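Long-range contacts in putative cytochrome P450 hydroxylase (Chondromyces apiculatus DSM 436, PDB 6GMF), which acts as a cytochrome P450 monooxygenase of terpenes, probably using its heme iron to insert an oxygen atom from O2 into the substrate: residues A[73-81]-A[221-229]; A[107-118]-A[354-364]. All coordinates share one frame; numbering follows the deposited sequence.

Contact 1. Residues A[73-81]-A[221-229]. With HEM (protoporphyrin IX containing Fe), chain B.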
loop_
_atom_site.group_PDB
_atom_site.type_symbol
_atom_site.label_atom_id
_atom_site.label_comp_id
_atom_site.label_asym_id
_atom_site.label_seq_id
_atom_site.Cartn_x
_atom_site.Cartn_y
_atom_site.Cartn_z
ATOM N N THR A 73 14.531 11.120 17.425
ATOM C CA THR A 73 14.503 9.909 18.247
ATOM C C THR A 73 13.462 10.010 19.380
ATOM O O THR A 73 13.292 9.057 20.110
ATOM C CB THR A 73 15.898 9.589 18.800
ATOM O OG1 THR A 73 16.168 10.558 19.808
ATOM C CG2 THR A 73 16.977 9.602 17.738
ATOM N N SER A 74 12.759 11.143 19.520
ATOM C CA SER A 74 11.628 11.275 20.472
ATOM C C SER A 74 10.328 10.737 19.853
ATOM O O SER A 74 9.319 10.545 20.559
ATOM C CB SER A 74 11.454 12.703 20.931
ATOM O OG SER A 74 10.792 13.483 19.939
ATOM N N MET A 75 10.353 10.527 18.528
ATOM C CA MET A 75 9.267 9.910 17.783
ATOM C C MET A 75 9.367 8.400 17.962
ATOM O O MET A 75 10.406 7.816 17.662
ATOM C CB MET A 75 9.376 10.210 16.287
ATOM C CG MET A 75 8.341 11.168 15.746
ATOM S SD MET A 75 6.672 11.007 16.444
ATOM C CE MET A 75 6.744 12.458 17.500
ATOM N N PRO A 76 8.327 7.732 18.498
ATOM C CA PRO A 76 8.323 6.277 18.572
ATOM C C PRO A 76 8.253 5.722 17.159
ATOM O O PRO A 76 7.867 6.420 16.225
ATOM C CB PRO A 76 7.074 5.910 19.372
ATOM C CG PRO A 76 6.195 7.145 19.337
ATOM C CD PRO A 76 7.126 8.315 19.100
ATOM N N PRO A 77 8.645 4.447 16.955
ATOM C CA PRO A 77 8.613 3.840 15.629
ATOM C C PRO A 77 7.168 3.660 15.148
ATOM O O PRO A 77 6.263 3.688 15.924
ATOM C CB PRO A 77 9.289 2.474 15.856
ATOM C CG PRO A 77 8.933 2.166 17.297
ATOM C CD PRO A 77 9.056 3.503 18.003
ATOM N N SER A 78 7.026 3.467 13.837
ATOM C CA SER A 78 5.788 3.033 13.235
ATOM C C SER A 78 5.319 1.730 13.906
ATOM O O SER A 78 6.138 0.834 14.163
ATOM C CB SER A 78 6.039 2.843 11.770
ATOM O OG SER A 78 4.871 2.329 11.136
ATOM N N ILE A 79 4.013 1.611 14.092
ATOM C CA ILE A 79 3.374 0.390 14.477
ATOM C C ILE A 79 3.889 -0.808 13.652
ATOM O O ILE A 79 4.010 -1.882 14.214
ATOM C CB ILE A 79 1.845 0.517 14.450
ATOM C CG1 ILE A 79 1.157 -0.672 15.107
ATOM C CG2 ILE A 79 1.354 0.758 13.044
ATOM C CD1 ILE A 79 -0.335 -0.628 15.022
ATOM N N VAL A 80 4.328 -0.619 12.398
ATOM C CA VAL A 80 4.680 -1.730 11.572
ATOM C C VAL A 80 6.047 -2.279 11.981
ATOM O O VAL A 80 6.426 -3.362 11.569
ATOM C CB VAL A 80 4.644 -1.353 10.077
ATOM C CG1 VAL A 80 5.862 -0.574 9.653
ATOM C CG2 VAL A 80 4.465 -2.577 9.188
ATOM N N GLN A 81 6.800 -1.528 12.775
ATOM C CA GLN A 81 8.089 -1.956 13.274
ATOM C C GLN A 81 7.997 -2.623 14.650
ATOM O O GLN A 81 9.019 -3.099 15.112
ATOM C CB GLN A 81 9.038 -0.762 13.387
ATOM C CG GLN A 81 9.354 -0.127 12.053
ATOM C CD GLN A 81 10.597 0.727 12.115
ATOM O OE1 GLN A 81 10.766 1.565 12.992
ATOM N NE2 GLN A 81 11.495 0.492 11.185
ATOM N N GLY A 221 3.623 11.194 21.151
ATOM C CA GLY A 221 4.505 10.639 20.143
ATOM C C GLY A 221 3.830 9.512 19.362
ATOM O O GLY A 221 4.008 9.411 18.139
ATOM N N GLU A 222 3.092 8.654 20.060
ATOM C CA GLU A 222 2.423 7.538 19.415
ATOM C C GLU A 222 1.305 8.030 18.498
ATOM O O GLU A 222 1.153 7.483 17.407
ATOM C CB GLU A 222 1.881 6.525 20.420
ATOM C CG GLU A 222 2.967 5.694 21.034
ATOM C CD GLU A 222 2.473 4.837 22.182
ATOM O OE1 GLU A 222 1.528 5.269 22.898
ATOM O OE2 GLU A 222 3.032 3.722 22.348
ATOM N N VAL A 223 0.531 9.044 18.896
ATOM C CA VAL A 223 -0.501 9.641 18.031
ATOM C C VAL A 223 0.158 10.161 16.744
ATOM O O VAL A 223 -0.335 9.874 15.637
ATOM C CB VAL A 223 -1.280 10.770 18.729
ATOM C CG1 VAL A 223 -2.224 11.491 17.776
ATOM C CG2 VAL A 223 -2.065 10.232 19.912
ATOM N N LEU A 224 1.231 10.945 16.899
ATOM C CA LEU A 224 1.906 11.591 15.765
ATOM C C LEU A 224 2.514 10.514 14.876
ATOM O O LEU A 224 2.446 10.617 13.648
ATOM C CB LEU A 224 2.990 12.552 16.262
ATOM C CG LEU A 224 2.455 13.722 17.087
ATOM C CD1 LEU A 224 3.611 14.555 17.605
ATOM C CD2 LEU A 224 1.483 14.565 16.265
ATOM N N SER A 225 3.168 9.520 15.494
ATOM C CA SER A 225 3.794 8.461 14.710
ATOM C C SER A 225 2.742 7.697 13.886
ATOM O O SER A 225 3.031 7.363 12.716
ATOM C CB SER A 225 4.614 7.551 15.564
ATOM O OG SER A 225 4.953 6.378 14.833
ATOM N N PHE A 226 1.547 7.463 14.440
ATOM C CA PHE A 226 0.504 6.738 13.727
ATOM C C PHE A 226 -0.053 7.598 12.566
ATOM O O PHE A 226 -0.284 7.079 11.458
ATOM C CB PHE A 226 -0.572 6.201 14.657
ATOM C CG PHE A 226 -1.601 5.361 13.937
ATOM C CD1 PHE A 226 -1.276 4.092 13.438
ATOM C CD2 PHE A 226 -2.870 5.834 13.723
ATOM C CE1 PHE A 226 -2.220 3.333 12.768
ATOM C CE2 PHE A 226 -3.813 5.065 13.055
ATOM C CZ PHE A 226 -3.484 3.816 12.582
ATOM N N ALA A 227 -0.220 8.908 12.793
ATOM C CA ALA A 227 -0.606 9.825 11.745
ATOM C C ALA A 227 0.379 9.735 10.569
ATOM O O ALA A 227 -0.014 9.684 9.405
ATOM C CB ALA A 227 -0.713 11.228 12.278
ATOM N N ASN A 228 1.687 9.757 10.874
ATOM C CA ASN A 228 2.711 9.724 9.888
ATOM C C ASN A 228 2.618 8.380 9.152
ATOM O O ASN A 228 2.775 8.319 7.913
ATOM C CB ASN A 228 4.092 9.895 10.538
ATOM C CG ASN A 228 5.236 9.879 9.554
ATOM O OD1 ASN A 228 5.550 10.911 8.957
ATOM N ND2 ASN A 228 5.843 8.735 9.357
ATOM N N THR A 229 2.412 7.308 9.925
ATOM C CA THR A 229 2.316 5.945 9.326
ATOM C C THR A 229 1.186 5.912 8.298
ATOM O O THR A 229 1.319 5.251 7.260
ATOM C CB THR A 229 2.159 4.849 10.393
ATOM O OG1 THR A 229 3.403 4.834 11.090
ATOM C CG2 THR A 229 1.874 3.481 9.827
HETATM C CHA HEM B . 0.148 -2.881 7.010
HETATM C CHB HEM B . -0.435 -3.512 2.373
HETATM C CHC HEM B . -3.129 0.506 2.247
HETATM C CHD HEM B . -2.214 1.342 6.820
HETATM C C1A HEM B . 0.186 -3.426 5.748
HETATM C C2A HEM B . 0.781 -4.694 5.497
HETATM C C3A HEM B . 0.637 -4.861 4.158
HETATM C C4A HEM B . -0.061 -3.731 3.658
HETATM C CMA HEM B . 1.145 -5.980 3.282
HETATM C CAA HEM B . 1.448 -5.648 6.449
HETATM C CBA HEM B . 2.915 -5.265 6.784
HETATM C CGA HEM B . 3.625 -6.302 7.628
HETATM O O1A HEM B . 3.072 -7.401 7.884
HETATM O O2A HEM B . 4.829 -6.004 7.924
HETATM C C1B HEM B . -1.221 -2.454 1.891
HETATM C C2B HEM B . -1.700 -2.312 0.542
HETATM C C3B HEM B . -2.452 -1.181 0.473
HETATM C C4B HEM B . -2.454 -0.629 1.831
HETATM C CMB HEM B . -1.351 -3.277 -0.518
HETATM C CAB HEM B . -3.244 -0.574 -0.665
HETATM C CBB HEM B . -3.602 -1.319 -1.660
HETATM C C1C HEM B . -3.191 1.086 3.465
HETATM C C2C HEM B . -3.903 2.299 3.757
HETATM C C3C HEM B . -3.612 2.505 5.096
HETATM C C4C HEM B . -2.734 1.497 5.552
HETATM C CMC HEM B . -4.878 3.007 2.861
HETATM C CAC HEM B . -4.076 3.559 5.999
HETATM C CBC HEM B . -4.688 4.658 5.626
HETATM C C1D HEM B . -1.468 0.263 7.217
HETATM C C2D HEM B . -0.926 0.139 8.602
HETATM C C3D HEM B . -0.283 -1.046 8.658
HETATM C C4D HEM B . -0.421 -1.641 7.325
HETATM C CMD HEM B . -1.163 1.205 9.661
HETATM C CAD HEM B . 0.433 -1.617 9.850
HETATM C CBD HEM B . -0.381 -2.596 10.711
HETATM C CGD HEM B . 0.429 -3.221 11.827
HETATM O O1D HEM B . -0.215 -3.714 12.769
HETATM O O2D HEM B . 1.686 -3.252 11.764
HETATM N NA HEM B . -0.341 -2.842 4.608
HETATM N NB HEM B . -1.716 -1.437 2.587
HETATM N NC HEM B . -2.450 0.629 4.537
HETATM N ND HEM B . -1.060 -0.823 6.474
HETATM FE FE HEM B . -1.467 -1.188 4.606
HETATM O O HOH W 1 2.471 4.068 14.021
HETATM O O HOH W 2 0.475 -0.180 4.115
#

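Contact 2. Residues A[107-118]-A[354-364]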
loop_
_atom_site.group_PDB
_atom_site.type_symbol
_atom_site.label_atom_id
_atom_site.label_comp_id
_atom_site.label_asym_id
_atom_site.label_seq_id
_atom_site.Cartn_x
_atom_site.Cartn_y
_atom_site.Cartn_z
ATOM N N GLU A 107 -17.588 6.961 2.550
ATOM C CA GLU A 107 -17.842 6.614 1.162
ATOM C C GLU A 107 -18.497 7.775 0.388
ATOM O O GLU A 107 -18.163 8.024 -0.777
ATOM C CB GLU A 107 -18.643 5.306 1.066
ATOM C CG GLU A 107 -19.076 5.007 -0.342
ATOM C CD GLU A 107 -19.708 3.659 -0.600
ATOM O OE1 GLU A 107 -19.865 2.904 0.353
ATOM O OE2 GLU A 107 -20.006 3.375 -1.769
ATOM N N PRO A 108 -19.517 8.487 0.924
ATOM C CA PRO A 108 -20.085 9.613 0.178
ATOM C C PRO A 108 -19.060 10.690 -0.208
ATOM O O PRO A 108 -19.078 11.172 -1.362
ATOM C CB PRO A 108 -21.193 10.142 1.112
ATOM C CG PRO A 108 -21.610 8.859 1.855
ATOM C CD PRO A 108 -20.294 8.145 2.126
ATOM N N ARG A 109 -18.182 11.034 0.718
ATOM C CA ARG A 109 -17.147 12.056 0.449
ATOM C C ARG A 109 -16.142 11.516 -0.572
ATOM O O ARG A 109 -15.666 12.261 -1.365
ATOM C CB ARG A 109 -16.431 12.420 1.745
ATOM C CG ARG A 109 -15.333 13.451 1.556
ATOM C CD ARG A 109 -15.778 14.694 0.825
ATOM N NE ARG A 109 -14.618 15.529 0.569
ATOM C CZ ARG A 109 -14.460 16.301 -0.483
ATOM N NH1 ARG A 109 -15.416 16.399 -1.387
ATOM N NH2 ARG A 109 -13.340 16.966 -0.642
ATOM N N ILE A 110 -15.796 10.251 -0.464
ATOM C CA ILE A 110 -14.858 9.632 -1.421
ATOM C C ILE A 110 -15.463 9.678 -2.833
ATOM O O ILE A 110 -14.749 9.939 -3.795
ATOM C CB ILE A 110 -14.457 8.219 -0.955
ATOM C CG1 ILE A 110 -13.569 8.289 0.294
ATOM C CG2 ILE A 110 -13.780 7.450 -2.085
ATOM C CD1 ILE A 110 -13.341 6.984 0.999
ATOM N N ARG A 111 -16.778 9.422 -2.973
ATOM C CA ARG A 111 -17.443 9.466 -4.270
ATOM C C ARG A 111 -17.364 10.901 -4.822
ATOM O O ARG A 111 -17.106 11.115 -5.979
ATOM C CB ARG A 111 -18.877 8.934 -4.102
ATOM C CG ARG A 111 -19.600 8.609 -5.396
ATOM C CD ARG A 111 -20.830 7.744 -5.173
ATOM N NE ARG A 111 -20.522 6.461 -4.546
ATOM C CZ ARG A 111 -20.024 5.395 -5.178
ATOM N NH1 ARG A 111 -19.771 5.443 -6.473
ATOM N NH2 ARG A 111 -19.775 4.287 -4.507
ATOM N N ASP A 112 -17.542 11.871 -3.946
ATOM C CA ASP A 112 -17.494 13.283 -4.376
ATOM C C ASP A 112 -16.084 13.608 -4.862
ATOM O O ASP A 112 -15.953 14.296 -5.811
ATOM C CB ASP A 112 -17.947 14.216 -3.253
ATOM C CG ASP A 112 -19.453 14.333 -3.131
ATOM O OD1 ASP A 112 -20.143 13.881 -4.020
ATOM O OD2 ASP A 112 -19.891 14.874 -2.139
ATOM N N ILE A 113 -15.084 13.130 -4.151
ATOM C CA ILE A 113 -13.682 13.390 -4.555
ATOM C C ILE A 113 -13.454 12.720 -5.906
ATOM O O ILE A 113 -12.887 13.320 -6.752
ATOM C CB ILE A 113 -12.736 12.871 -3.466
ATOM C CG1 ILE A 113 -12.877 13.703 -2.200
ATOM C CG2 ILE A 113 -11.304 12.860 -3.947
ATOM C CD1 ILE A 113 -12.160 13.135 -1.020
ATOM N N ALA A 114 -13.938 11.499 -6.067
ATOM C CA ALA A 114 -13.752 10.792 -7.344
ATOM C C ALA A 114 -14.379 11.603 -8.481
ATOM O O ALA A 114 -13.769 11.756 -9.493
ATOM C CB ALA A 114 -14.316 9.401 -7.251
ATOM N N HIS A 115 -15.587 12.092 -8.268
ATOM C CA HIS A 115 -16.283 12.857 -9.325
ATOM C C HIS A 115 -15.525 14.149 -9.633
ATOM O O HIS A 115 -15.440 14.488 -10.770
ATOM C CB HIS A 115 -17.759 13.023 -8.955
ATOM C CG HIS A 115 -18.576 11.819 -9.252
ATOM N ND1 HIS A 115 -18.893 11.444 -10.532
ATOM C CD2 HIS A 115 -19.126 10.891 -8.454
ATOM C CE1 HIS A 115 -19.602 10.349 -10.492
ATOM N NE2 HIS A 115 -19.747 9.998 -9.248
ATOM N N GLU A 116 -14.992 14.817 -8.624
ATOM C CA GLU A 116 -14.239 16.071 -8.853
ATOM C C GLU A 116 -12.978 15.773 -9.658
ATOM O O GLU A 116 -12.634 16.547 -10.521
ATOM C CB GLU A 116 -13.733 16.631 -7.538
ATOM C CG GLU A 116 -14.811 17.179 -6.673
ATOM C CD GLU A 116 -14.273 17.776 -5.388
ATOM O OE1 GLU A 116 -13.075 18.041 -5.362
ATOM O OE2 GLU A 116 -15.072 17.926 -4.413
ATOM N N LEU A 117 -12.302 14.685 -9.327
ATOM C CA LEU A 117 -11.077 14.334 -10.078
ATOM C C LEU A 117 -11.450 14.054 -11.531
ATOM O O LEU A 117 -10.740 14.493 -12.395
ATOM C CB LEU A 117 -10.390 13.140 -9.416
ATOM C CG LEU A 117 -9.801 13.449 -8.047
ATOM C CD1 LEU A 117 -9.306 12.190 -7.386
ATOM C CD2 LEU A 117 -8.667 14.453 -8.163
ATOM N N VAL A 118 -12.552 13.362 -11.768
ATOM C CA VAL A 118 -12.946 13.080 -13.175
ATOM C C VAL A 118 -13.434 14.372 -13.827
ATOM O O VAL A 118 -13.175 14.547 -14.977
ATOM C CB VAL A 118 -13.929 11.907 -13.295
ATOM C CG1 VAL A 118 -14.385 11.722 -14.726
ATOM C CG2 VAL A 118 -13.254 10.641 -12.806
ATOM N N LYS A 354 -12.535 0.887 -5.127
ATOM C CA LYS A 354 -13.904 0.604 -5.689
ATOM C C LYS A 354 -14.524 1.905 -6.192
ATOM O O LYS A 354 -15.023 1.985 -7.347
ATOM C CB LYS A 354 -14.791 -0.025 -4.637
ATOM C CG LYS A 354 -16.229 -0.294 -5.091
ATOM C CD LYS A 354 -17.178 -0.494 -3.951
ATOM C CE LYS A 354 -17.661 0.839 -3.424
ATOM N NZ LYS A 354 -18.923 0.735 -2.647
ATOM N N VAL A 355 -14.517 2.917 -5.327
ATOM C CA VAL A 355 -15.236 4.134 -5.704
ATOM C C VAL A 355 -14.561 4.793 -6.909
ATOM O O VAL A 355 -15.210 5.146 -7.866
ATOM C CB VAL A 355 -15.421 5.096 -4.527
ATOM C CG1 VAL A 355 -15.936 6.451 -5.023
ATOM C CG2 VAL A 355 -16.350 4.528 -3.467
ATOM N N MET A 356 -13.217 4.906 -6.911
ATOM C CA MET A 356 -12.555 5.600 -7.988
ATOM C C MET A 356 -12.775 4.841 -9.300
ATOM O O MET A 356 -13.033 5.447 -10.339
ATOM C CB MET A 356 -11.050 5.748 -7.735
ATOM C CG MET A 356 -10.354 6.711 -8.632
ATOM S SD MET A 356 -10.911 8.407 -8.384
ATOM C CE MET A 356 -11.840 8.693 -9.885
ATOM N N LEU A 357 -12.681 3.512 -9.264
ATOM C CA LEU A 357 -12.857 2.749 -10.492
ATOM C C LEU A 357 -14.337 2.815 -10.929
ATOM O O LEU A 357 -14.611 2.918 -12.134
ATOM C CB LEU A 357 -12.383 1.313 -10.281
ATOM C CG LEU A 357 -10.865 1.156 -10.186
ATOM C CD1 LEU A 357 -10.554 -0.243 -9.767
ATOM C CD2 LEU A 357 -10.162 1.497 -11.502
ATOM N N GLU A 358 -15.281 2.808 -9.985
ATOM C CA GLU A 358 -16.727 2.939 -10.346
ATOM C C GLU A 358 -16.954 4.249 -11.116
ATOM O O GLU A 358 -17.652 4.287 -12.140
ATOM C CB GLU A 358 -17.647 2.949 -9.127
ATOM C CG GLU A 358 -18.015 1.592 -8.595
ATOM C CD GLU A 358 -18.750 1.660 -7.262
ATOM O OE1 GLU A 358 -18.700 2.730 -6.576
ATOM O OE2 GLU A 358 -19.361 0.658 -6.879
ATOM N N VAL A 359 -16.341 5.330 -10.641
ATOM C CA VAL A 359 -16.541 6.629 -11.258
ATOM C C VAL A 359 -15.810 6.677 -12.604
ATOM O O VAL A 359 -16.346 7.171 -13.612
ATOM C CB VAL A 359 -16.128 7.735 -10.278
ATOM C CG1 VAL A 359 -16.168 9.118 -10.916
ATOM C CG2 VAL A 359 -17.012 7.685 -9.038
ATOM N N LEU A 360 -14.548 6.246 -12.638
ATOM C CA LEU A 360 -13.814 6.273 -13.916
ATOM C C LEU A 360 -14.549 5.453 -14.983
ATOM O O LEU A 360 -14.703 5.900 -16.149
ATOM C CB LEU A 360 -12.423 5.684 -13.711
ATOM C CG LEU A 360 -11.401 6.601 -13.059
ATOM C CD1 LEU A 360 -10.230 5.773 -12.549
ATOM C CD2 LEU A 360 -10.930 7.669 -14.036
ATOM N N LEU A 361 -14.947 4.241 -14.600
ATOM C CA LEU A 361 -15.516 3.296 -15.547
ATOM C C LEU A 361 -16.850 3.837 -16.043
ATOM O O LEU A 361 -17.177 3.617 -17.212
ATOM C CB LEU A 361 -15.702 1.925 -14.891
ATOM C CG LEU A 361 -14.429 1.119 -14.648
ATOM C CD1 LEU A 361 -14.736 -0.308 -14.217
ATOM C CD2 LEU A 361 -13.526 1.128 -15.853
ATOM N N ALA A 362 -17.634 4.467 -15.148
ATOM C CA ALA A 362 -18.975 4.979 -15.518
ATOM C C ALA A 362 -18.844 6.200 -16.431
ATOM O O ALA A 362 -19.557 6.336 -17.404
ATOM C CB ALA A 362 -19.756 5.324 -14.291
ATOM N N ARG A 363 -17.923 7.113 -16.111
ATOM C CA ARG A 363 -17.873 8.392 -16.800
ATOM C C ARG A 363 -16.962 8.399 -18.025
ATOM O O ARG A 363 -17.127 9.243 -18.874
ATOM C CB ARG A 363 -17.484 9.468 -15.795
ATOM C CG ARG A 363 -18.599 9.717 -14.800
ATOM C CD ARG A 363 -18.252 10.822 -13.845
ATOM N NE ARG A 363 -18.117 12.109 -14.508
ATOM C CZ ARG A 363 -17.588 13.181 -13.933
ATOM N NH1 ARG A 363 -17.279 13.156 -12.646
ATOM N NH2 ARG A 363 -17.381 14.270 -14.653
ATOM N N LEU A 364 -15.970 7.513 -18.106
ATOM C CA LEU A 364 -15.068 7.521 -19.250
ATOM C C LEU A 364 -15.591 6.511 -20.273
ATOM O O LEU A 364 -16.003 5.424 -19.882
ATOM C CB LEU A 364 -13.648 7.141 -18.822
ATOM C CG LEU A 364 -12.726 8.264 -18.345
ATOM C CD1 LEU A 364 -13.382 9.163 -17.323
ATOM C CD2 LEU A 364 -11.433 7.695 -17.783
#

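Contact 1. Residues A[73-81]-A[221-229]
Ser78 and Thr229 meet hydroxyl to hydroxyl, OG to OG1 at 2.9 Å, where the loop leading to helix 86-94 (the B-C loop of the cytochrome P450 fold) lies along the N-terminal part of the long helix 220-251, the P450 helix I. With chi1 at 176°, Ser78 OG lies beside its own carbonyl carbon and also closes an ST turn, accepting from Val80 N at 3.3 Å along a nearly straight line (172°). With an alanine here, Thr229 OG1 would probably lose this hydroxyl partner and Val80 N the acceptor that closes the turn. One helical turn back, Ser225 OG points between Pro76 O and Pro77 O, 3.2 Å from each, so its one proton has two weak acceptors and the geometry favours neither. The Pro76 ring rests on the peptide of Gly221, CG 3.3 Å from C, a fit that the missing side chain permits. Met75 bends so that its CE meets Leu224 CD1 at 3.8 Å, the two side chains crossing at about a right angle. Water 1 accepts from Ile79 N and lies in the plane of the Phe226 ring, at its edge. Ile79 CG2 also approaches that ring edgewise, 4.3 Å from CD1. Beyond it, Thr229 CG2 touches the heme methyl CMD at 3.8 Å.

Contact 2. Residues A[107-118]-A[354-364]
His115 carries Val359 on one face of its imidazole and Arg363 at its edge. Val359 CG1 stands 3.8 Å from the centroid of the His115 ring, a CH-pi contact. In the plane of that ring, Arg363 NH1 donates to His115 ND1 (3.2 Å) and also to His115 O (2.9 Å), which it meets on a lone pair; guanidinium and ring are only 17° from coplanar. Val118 CG1 covers a face of the Arg363 guanidinium, 3.6 Å from CZ, while Asp119 and Ala395 O take NH2 and NE, so the buried cation is held on several sides. The second guanidinium, of Arg111, has Val355 over one face and carboxylates at its edge. A bend at chi3 (-60°) turns it so that NH1 and NH2 both grip one oxygen, Glu358 OE1, with NH2 at 2.8 Å on the syn lone pair. Arg111 NH2 also reaches the anti lone pair of Glu107 OE2 (2.9 Å), and Lys354 NZ comes to that same OE2 from above the carboxylate plane (3.0 Å). The shared oxygen probably offsets the nearness of the two cations. Between these polar ends, Ala114 CB lies against Val359 CG2 and Met356 CE, and Val355, Val359 and Val118 pack knobs-into-holes. The segment axes approach to 9.0 Å and cross at -40°. With Met356 also touching Met137 of helix 136-145 and Ile242 of helix 220-251, this pairing of the D and L helices belongs to the four-helix D-E-I-L bundle at the core of cytochromes P450.

From the N terminus the chain first lays down the loop 73-81, then passes through helix 86-94 into 107-118. The start of helix 220-251, residues 221-229, returns to the loop and closes contact 1 across 139 intervening residues. Contact 2 closes later, when 354-364, on the helix that follows the heme-ligating Cys343, comes back to 107-118 after 235 residues. The two closures cross, since the segments alternate along the chain. The centres of contact 1 and contact 2 lie about 31 Å apart, and the nearest atoms of contact 1 and contact 2 about 15 Å, so they do not touch. Contact 1 ties the B-C loop to helix 220-251 beside the heme; contact 2 joins two helices farther from it, and helix 220-251 runs on to reach that bundle.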